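Local coordinates for mandelate racemase/muconate lactonizing enzyme-like protein (PDB 3CYJ) that is of unknown function but belongs to the mandelate racemase/muconate lactonizing enzyme family of the enolase superfamily and holds a sodium ion, at residues A[156-164]-A[334-342]; A[201-209]-A[230-240]. All coordinates share one frame; numbering follows the deposited sequence.

Contact 1 (A[156-164]-A[334-342]); sequences AAAGIPRVK and LDPEGGSLR
Ala-158 and Gly-338 meet backbone to backbone: the amide of Gly-338 N gives a hydrogen bond of 2.9 Å to Ala-158 O, with an N-H...O angle of 162°, approaching in the carbonyl plane. Ala-158 is where helix 145-157 gives way, and Gly-159 follows with the positive phi of a Schellman C-prime residue, so the bonded carbonyl belongs to the helix end. On the other segment, an Asx turn from Asp-335 OD2 to Glu-337 N (3.0 Å) shapes the loop that presents Gly-338.

The side chain to follow is Ile-160. From CB the two branches part: CG2 lies anti to the backbone N, while CG1 sits beside that N (chi1 -56°) and reaches across to the loop, 3.6 Å from Pro-336 O. Beyond it, CD1 reaches the proline ring, 4.1 Å from Pro-336 CB. Farther along, Gly-339, which like Gly-159 and Gly-338 has a positive phi, fits closely: its CA is 4.0 Å from Ile-160 CA and 3.9 Å from Pro-161 CD. Arg-162 bends at chi3, bringing NH2 to 3.0 Å from Gly-339 O at the guanidinium edge; the angle is too poor for a hydrogen bond, and NH2 is bonded instead to Val-134 O of the neighbouring strand.

Val-134 also touches Leu-341. Helix 145-157 returns the chain to strand 162-166, parallel to 132-137, completing a beta-alpha-beta unit of this superfamily's modified TIM barrel; loop 335-339, leading into strand 340-341, meets the turn that ends the helix.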
# COMPACT_ATOMS: atom_id res chain seq x y z
N ALA A 156 14.41 -13.04 41.40
CA ALA A 156 12.99 -13.11 41.80
C ALA A 156 12.83 -12.97 43.31
O ALA A 156 11.97 -12.22 43.77
CB ALA A 156 12.32 -14.41 41.33
N ALA A 157 13.68 -13.69 44.04
CA ALA A 157 13.79 -13.65 45.50
C ALA A 157 14.07 -12.24 46.03
O ALA A 157 13.62 -11.90 47.14
CB ALA A 157 14.90 -14.63 45.97
N ALA A 158 14.83 -11.45 45.26
CA ALA A 158 15.07 -10.05 45.56
C ALA A 158 13.87 -9.16 45.24
O ALA A 158 13.96 -7.93 45.33
CB ALA A 158 16.30 -9.54 44.79
N GLY A 159 12.74 -9.74 44.86
CA GLY A 159 11.56 -8.91 44.57
C GLY A 159 11.54 -8.25 43.19
O GLY A 159 10.72 -7.36 42.94
N ILE A 160 12.45 -8.66 42.29
CA ILE A 160 12.41 -8.17 40.89
C ILE A 160 11.48 -9.11 40.12
O ILE A 160 11.83 -10.27 39.87
CB ILE A 160 13.81 -8.15 40.22
CG1 ILE A 160 14.80 -7.31 41.04
CG2 ILE A 160 13.74 -7.63 38.76
CD1 ILE A 160 16.26 -7.43 40.53
N PRO A 161 10.28 -8.61 39.75
CA PRO A 161 9.20 -9.46 39.24
C PRO A 161 9.25 -9.75 37.71
O PRO A 161 8.27 -10.24 37.15
CB PRO A 161 7.94 -8.66 39.60
CG PRO A 161 8.39 -7.20 39.52
CD PRO A 161 9.88 -7.19 39.79
N ARG A 162 10.42 -9.49 37.10
CA ARG A 162 10.64 -9.68 35.67
C ARG A 162 12.08 -10.08 35.43
O ARG A 162 13.02 -9.43 35.89
CB ARG A 162 10.37 -8.39 34.91
CG ARG A 162 8.93 -7.91 34.94
CD ARG A 162 8.79 -6.36 34.68
NE ARG A 162 9.61 -5.56 35.62
CZ ARG A 162 9.13 -4.96 36.71
NH1 ARG A 162 7.83 -5.06 37.00
NH2 ARG A 162 9.93 -4.26 37.52
N VAL A 163 12.27 -11.17 34.70
CA VAL A 163 13.60 -11.61 34.37
C VAL A 163 13.72 -11.97 32.90
O VAL A 163 12.75 -12.54 32.30
CB VAL A 163 14.10 -12.82 35.26
CG1 VAL A 163 14.24 -12.41 36.74
CG2 VAL A 163 13.25 -14.04 35.06
N LYS A 164 14.91 -11.66 32.32
CA LYS A 164 15.24 -12.07 30.94
C LYS A 164 16.43 -13.04 30.82
O LYS A 164 17.43 -12.93 31.50
CB LYS A 164 15.43 -10.83 30.01
CG LYS A 164 15.40 -11.12 28.48
CD LYS A 164 15.52 -9.78 27.64
CE LYS A 164 17.00 -9.32 27.62
NZ LYS A 164 17.27 -8.03 26.97
N LEU A 334 22.83 2.04 42.39
CA LEU A 334 21.55 1.93 43.06
C LEU A 334 21.17 0.48 43.22
O LEU A 334 21.58 -0.35 42.43
CB LEU A 334 20.51 2.70 42.26
CG LEU A 334 20.85 4.21 42.12
CD1 LEU A 334 19.89 4.92 41.15
CD2 LEU A 334 20.93 4.95 43.48
N ASP A 335 20.41 0.18 44.28
CA ASP A 335 19.90 -1.18 44.51
C ASP A 335 18.51 -1.37 43.86
O ASP A 335 17.62 -0.52 44.03
CB ASP A 335 19.77 -1.41 46.02
CG ASP A 335 19.63 -2.87 46.39
OD1 ASP A 335 19.87 -3.19 47.58
OD2 ASP A 335 19.28 -3.73 45.54
N PRO A 336 18.35 -2.47 43.10
CA PRO A 336 17.10 -2.80 42.38
C PRO A 336 16.15 -3.68 43.20
O PRO A 336 15.14 -4.17 42.68
CB PRO A 336 17.61 -3.58 41.16
CG PRO A 336 18.80 -4.34 41.73
CD PRO A 336 19.47 -3.33 42.66
N GLU A 337 16.51 -3.92 44.45
CA GLU A 337 15.63 -4.60 45.42
C GLU A 337 14.15 -4.17 45.31
O GLU A 337 13.82 -3.00 45.41
CB GLU A 337 16.19 -4.32 46.84
CG GLU A 337 15.25 -4.55 48.00
CD GLU A 337 15.12 -6.03 48.35
OE1 GLU A 337 16.01 -6.83 47.93
OE2 GLU A 337 14.11 -6.40 49.03
N GLY A 338 13.25 -5.12 45.12
CA GLY A 338 11.83 -4.81 45.09
C GLY A 338 11.34 -4.36 43.70
O GLY A 338 10.16 -4.03 43.53
N GLY A 339 12.26 -4.27 42.73
CA GLY A 339 11.87 -4.22 41.32
C GLY A 339 12.10 -2.92 40.60
O GLY A 339 11.85 -2.82 39.39
N SER A 340 12.54 -1.90 41.35
CA SER A 340 12.73 -0.59 40.76
C SER A 340 14.09 0.02 41.11
O SER A 340 14.74 -0.41 42.06
CB SER A 340 11.62 0.36 41.20
OG SER A 340 10.46 0.04 40.48
N LEU A 341 14.49 1.01 40.32
CA LEU A 341 15.60 1.87 40.67
C LEU A 341 15.11 3.28 40.94
O LEU A 341 14.41 3.84 40.11
CB LEU A 341 16.63 1.91 39.52
CG LEU A 341 17.36 0.61 39.21
CD1 LEU A 341 18.38 0.81 38.05
CD2 LEU A 341 18.07 0.06 40.46
N ARG A 342 15.49 3.85 42.07
CA ARG A 342 15.16 5.22 42.39
C ARG A 342 16.40 6.09 42.44
O ARG A 342 17.32 5.81 43.20
CB ARG A 342 14.45 5.30 43.77
CG ARG A 342 13.91 6.69 44.15
CD ARG A 342 13.38 6.68 45.59
NE ARG A 342 12.28 5.72 45.76
CZ ARG A 342 10.99 5.98 45.47
NH1 ARG A 342 10.62 7.18 45.00
NH2 ARG A 342 10.06 5.04 45.64

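Contact 2 (A[201-209]-A[230-240]); sequences RKQALYWAG and EGLRLLRDRGP
Arg-201 NH2 and Gly-231 N, from residues that touch across the contact, both grip Asp-228 OD1, the first by a salt bridge and the second by a hydrogen bond. The helices, 201-215 and 229-238, are successive outer helices of the TIM-type barrel, and the short segments cross at -28° with axes 10.0 Å apart. Arg-201 stretches out over the start of the second helix. Its NE passes 3.7 Å from Gly-231 CA, where no side chain stands in the way, and Glu-230 CG lies over one face of the guanidinium, toward its rim.

Deeper in, Leu-235 fills the seam with its two methyls: CD1 lies 3.7 Å from Ala-204 CB, while CD2 rests on the backbone at Leu-205 N. Pro-223 packs on both Ala-204 and Leu-235. At the far end Pro-240 CD touches Ala-208 CB at 3.8 Å, and the ring's CG sits 3.7 Å from Ala-208 O.

Arg-238 turns its tip to the second subunit, where NH1 is hydrogen-bonded to Asp-237 O and Gly-239 O of that chain. Leu-205, whose chi1 of -176° turns CG away from its own N, meets this arginine with both methyls: CD1 lies 3.8 Å from Arg-238 CB, and CD2 sits over one guanidinium face, 3.7 Å from Arg-238 NH1.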
# COMPACT_ATOMS: atom_id res chain seq x y z
N ARG A 201 12.97 -16.45 9.93
CA ARG A 201 11.60 -15.99 10.14
C ARG A 201 10.67 -17.09 10.67
O ARG A 201 9.98 -16.89 11.68
CB ARG A 201 11.03 -15.40 8.80
CG ARG A 201 11.77 -14.18 8.27
CD ARG A 201 11.30 -13.66 6.90
NE ARG A 201 12.00 -12.38 6.63
CZ ARG A 201 11.94 -11.68 5.49
NH1 ARG A 201 11.27 -12.12 4.46
NH2 ARG A 201 12.64 -10.56 5.37
N LYS A 202 10.58 -18.22 9.96
CA LYS A 202 9.69 -19.32 10.35
C LYS A 202 10.18 -20.05 11.56
O LYS A 202 9.36 -20.63 12.28
CB LYS A 202 9.48 -20.32 9.20
CG LYS A 202 8.54 -19.80 8.10
CD LYS A 202 7.06 -19.67 8.59
CE LYS A 202 6.29 -18.56 7.82
NZ LYS A 202 6.00 -18.94 6.36
N GLN A 203 11.49 -20.03 11.81
CA GLN A 203 12.09 -20.59 13.03
C GLN A 203 11.60 -19.79 14.23
O GLN A 203 11.16 -20.34 15.25
CB GLN A 203 13.63 -20.54 12.90
CG GLN A 203 14.43 -21.51 13.77
CD GLN A 203 16.01 -21.34 13.64
OE1 GLN A 203 16.50 -20.46 12.89
NE2 GLN A 203 16.78 -22.17 14.40
N ALA A 204 11.69 -18.47 14.12
CA ALA A 204 11.26 -17.57 15.17
C ALA A 204 9.73 -17.74 15.43
O ALA A 204 9.29 -17.79 16.55
CB ALA A 204 11.61 -16.12 14.82
N LEU A 205 8.94 -17.81 14.37
CA LEU A 205 7.50 -18.03 14.55
C LEU A 205 7.26 -19.33 15.31
O LEU A 205 6.47 -19.35 16.23
CB LEU A 205 6.72 -18.02 13.24
CG LEU A 205 5.16 -18.14 13.32
CD1 LEU A 205 4.50 -17.03 14.13
CD2 LEU A 205 4.57 -18.10 11.89
N TYR A 206 7.97 -20.40 14.98
CA TYR A 206 7.81 -21.67 15.73
C TYR A 206 8.10 -21.46 17.23
O TYR A 206 7.32 -21.88 18.10
CB TYR A 206 8.68 -22.80 15.15
CG TYR A 206 8.71 -23.98 16.08
CD1 TYR A 206 7.69 -24.93 16.04
CD2 TYR A 206 9.73 -24.12 17.04
CE1 TYR A 206 7.68 -25.98 16.94
CE2 TYR A 206 9.73 -25.16 17.92
CZ TYR A 206 8.71 -26.10 17.86
OH TYR A 206 8.69 -27.14 18.76
N TRP A 207 9.23 -20.79 17.53
CA TRP A 207 9.69 -20.66 18.91
C TRP A 207 8.86 -19.71 19.74
O TRP A 207 8.72 -19.95 20.92
CB TRP A 207 11.18 -20.30 19.02
CG TRP A 207 12.03 -21.48 18.71
CD1 TRP A 207 12.80 -21.68 17.59
CD2 TRP A 207 12.13 -22.69 19.50
NE1 TRP A 207 13.38 -22.91 17.64
CE2 TRP A 207 12.99 -23.56 18.80
CE3 TRP A 207 11.61 -23.09 20.73
CZ2 TRP A 207 13.35 -24.84 19.31
CZ3 TRP A 207 11.97 -24.34 21.23
CH2 TRP A 207 12.82 -25.21 20.51
N ALA A 208 8.34 -18.64 19.15
CA ALA A 208 7.45 -17.77 19.89
C ALA A 208 6.29 -18.63 20.49
O ALA A 208 5.94 -18.46 21.65
CB ALA A 208 6.88 -16.64 18.99
N GLY A 209 5.71 -19.53 19.68
CA GLY A 209 4.59 -20.37 20.11
C GLY A 209 5.01 -21.47 21.10
O GLY A 209 4.38 -21.64 22.16
N GLU A 230 10.83 -6.68 7.77
CA GLU A 230 9.74 -7.52 7.30
C GLU A 230 9.58 -8.80 8.14
O GLU A 230 8.46 -9.27 8.40
CB GLU A 230 9.95 -7.88 5.85
CG GLU A 230 9.24 -9.19 5.42
CD GLU A 230 7.74 -8.97 5.18
OE1 GLU A 230 6.95 -9.94 5.34
OE2 GLU A 230 7.38 -7.80 4.84
N GLY A 231 10.72 -9.37 8.57
CA GLY A 231 10.65 -10.48 9.52
C GLY A 231 10.03 -10.14 10.88
O GLY A 231 9.29 -10.94 11.45
N LEU A 232 10.39 -8.97 11.41
CA LEU A 232 9.88 -8.50 12.68
C LEU A 232 8.39 -8.26 12.59
O LEU A 232 7.63 -8.66 13.47
CB LEU A 232 10.58 -7.20 13.09
CG LEU A 232 11.98 -7.30 13.68
CD1 LEU A 232 12.54 -5.92 13.90
CD2 LEU A 232 11.96 -8.07 14.99
N ARG A 233 7.98 -7.64 11.48
CA ARG A 233 6.59 -7.26 11.22
C ARG A 233 5.78 -8.52 11.11
O ARG A 233 4.66 -8.57 11.64
CB ARG A 233 6.51 -6.42 9.92
CG ARG A 233 5.28 -5.53 9.74
CD ARG A 233 5.58 -4.32 8.78
NE ARG A 233 5.99 -4.77 7.44
CZ ARG A 233 7.12 -4.40 6.81
NH1 ARG A 233 7.97 -3.55 7.39
NH2 ARG A 233 7.39 -4.88 5.58
N LEU A 234 6.34 -9.54 10.46
CA LEU A 234 5.69 -10.84 10.36
C LEU A 234 5.44 -11.43 11.75
O LEU A 234 4.32 -11.94 12.03
CB LEU A 234 6.53 -11.83 9.52
CG LEU A 234 6.10 -13.32 9.70
CD1 LEU A 234 4.96 -13.64 8.72
CD2 LEU A 234 7.23 -14.41 9.58
N LEU A 235 6.46 -11.37 12.61
CA LEU A 235 6.30 -11.92 13.94
C LEU A 235 5.38 -11.10 14.84
O LEU A 235 4.70 -11.63 15.71
CB LEU A 235 7.66 -12.10 14.63
CG LEU A 235 8.28 -13.41 14.18
CD1 LEU A 235 9.68 -13.04 13.94
CD2 LEU A 235 8.15 -14.46 15.28
N ARG A 236 5.39 -9.78 14.62
CA ARG A 236 4.42 -8.89 15.29
C ARG A 236 2.99 -9.34 14.94
O ARG A 236 2.20 -9.59 15.82
CB ARG A 236 4.67 -7.44 14.88
CG ARG A 236 4.10 -6.42 15.83
CD ARG A 236 2.70 -6.08 15.48
NE ARG A 236 2.48 -5.84 14.04
CZ ARG A 236 2.74 -4.71 13.38
NH1 ARG A 236 3.28 -3.65 13.97
NH2 ARG A 236 2.45 -4.65 12.11
N ASP A 237 2.72 -9.52 13.65
CA ASP A 237 1.40 -9.88 13.19
C ASP A 237 0.99 -11.29 13.53
O ASP A 237 -0.17 -11.51 13.76
CB ASP A 237 1.31 -9.74 11.68
CG ASP A 237 1.55 -8.31 11.20
OD1 ASP A 237 1.35 -7.37 11.98
OD2 ASP A 237 1.97 -8.14 10.03
N ARG A 238 1.91 -12.26 13.58
CA ARG A 238 1.50 -13.65 13.62
C ARG A 238 1.79 -14.32 14.97
O ARG A 238 1.22 -15.38 15.27
CB ARG A 238 2.24 -14.44 12.51
CG ARG A 238 1.73 -14.29 11.08
CD ARG A 238 0.43 -15.12 10.80
NE ARG A 238 0.41 -16.48 11.36
CZ ARG A 238 1.02 -17.55 10.81
NH1 ARG A 238 1.72 -17.43 9.66
NH2 ARG A 238 0.93 -18.74 11.42
N GLY A 239 2.69 -13.73 15.78
CA GLY A 239 3.05 -14.33 17.04
C GLY A 239 1.86 -14.40 18.02
O GLY A 239 0.89 -13.67 17.85
N PRO A 240 1.97 -15.22 19.07
CA PRO A 240 0.91 -15.45 20.04
C PRO A 240 0.55 -14.18 20.84
O PRO A 240 1.44 -13.30 21.07
CB PRO A 240 1.53 -16.49 21.02
CG PRO A 240 2.83 -16.86 20.50
CD PRO A 240 3.25 -15.78 19.53

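How the contacts relate
Along the chain contact 2 is nested inside contact 1: the order is 156-164, 201-209, 230-240, 334-342. Their centres are 29 Å apart and the nearest atoms about 13 Å, so the two do not touch, although both belong to the barrel domain. Contact 1 sits where the chain enters strand 162-166, and no other chain touches it. The helices of contact 2, which meets other subunits, flank strand 219-221 in the chain, two strands on from 162-166 in the sheet. Lys-164 of contact 1 forms a salt bridge with Glu-221, a sodium ligand with Asp-194 and Glu-222, while contact 2 stays in the outer layer, the side chain of Ala-204 about 14 Å from the sodium ion.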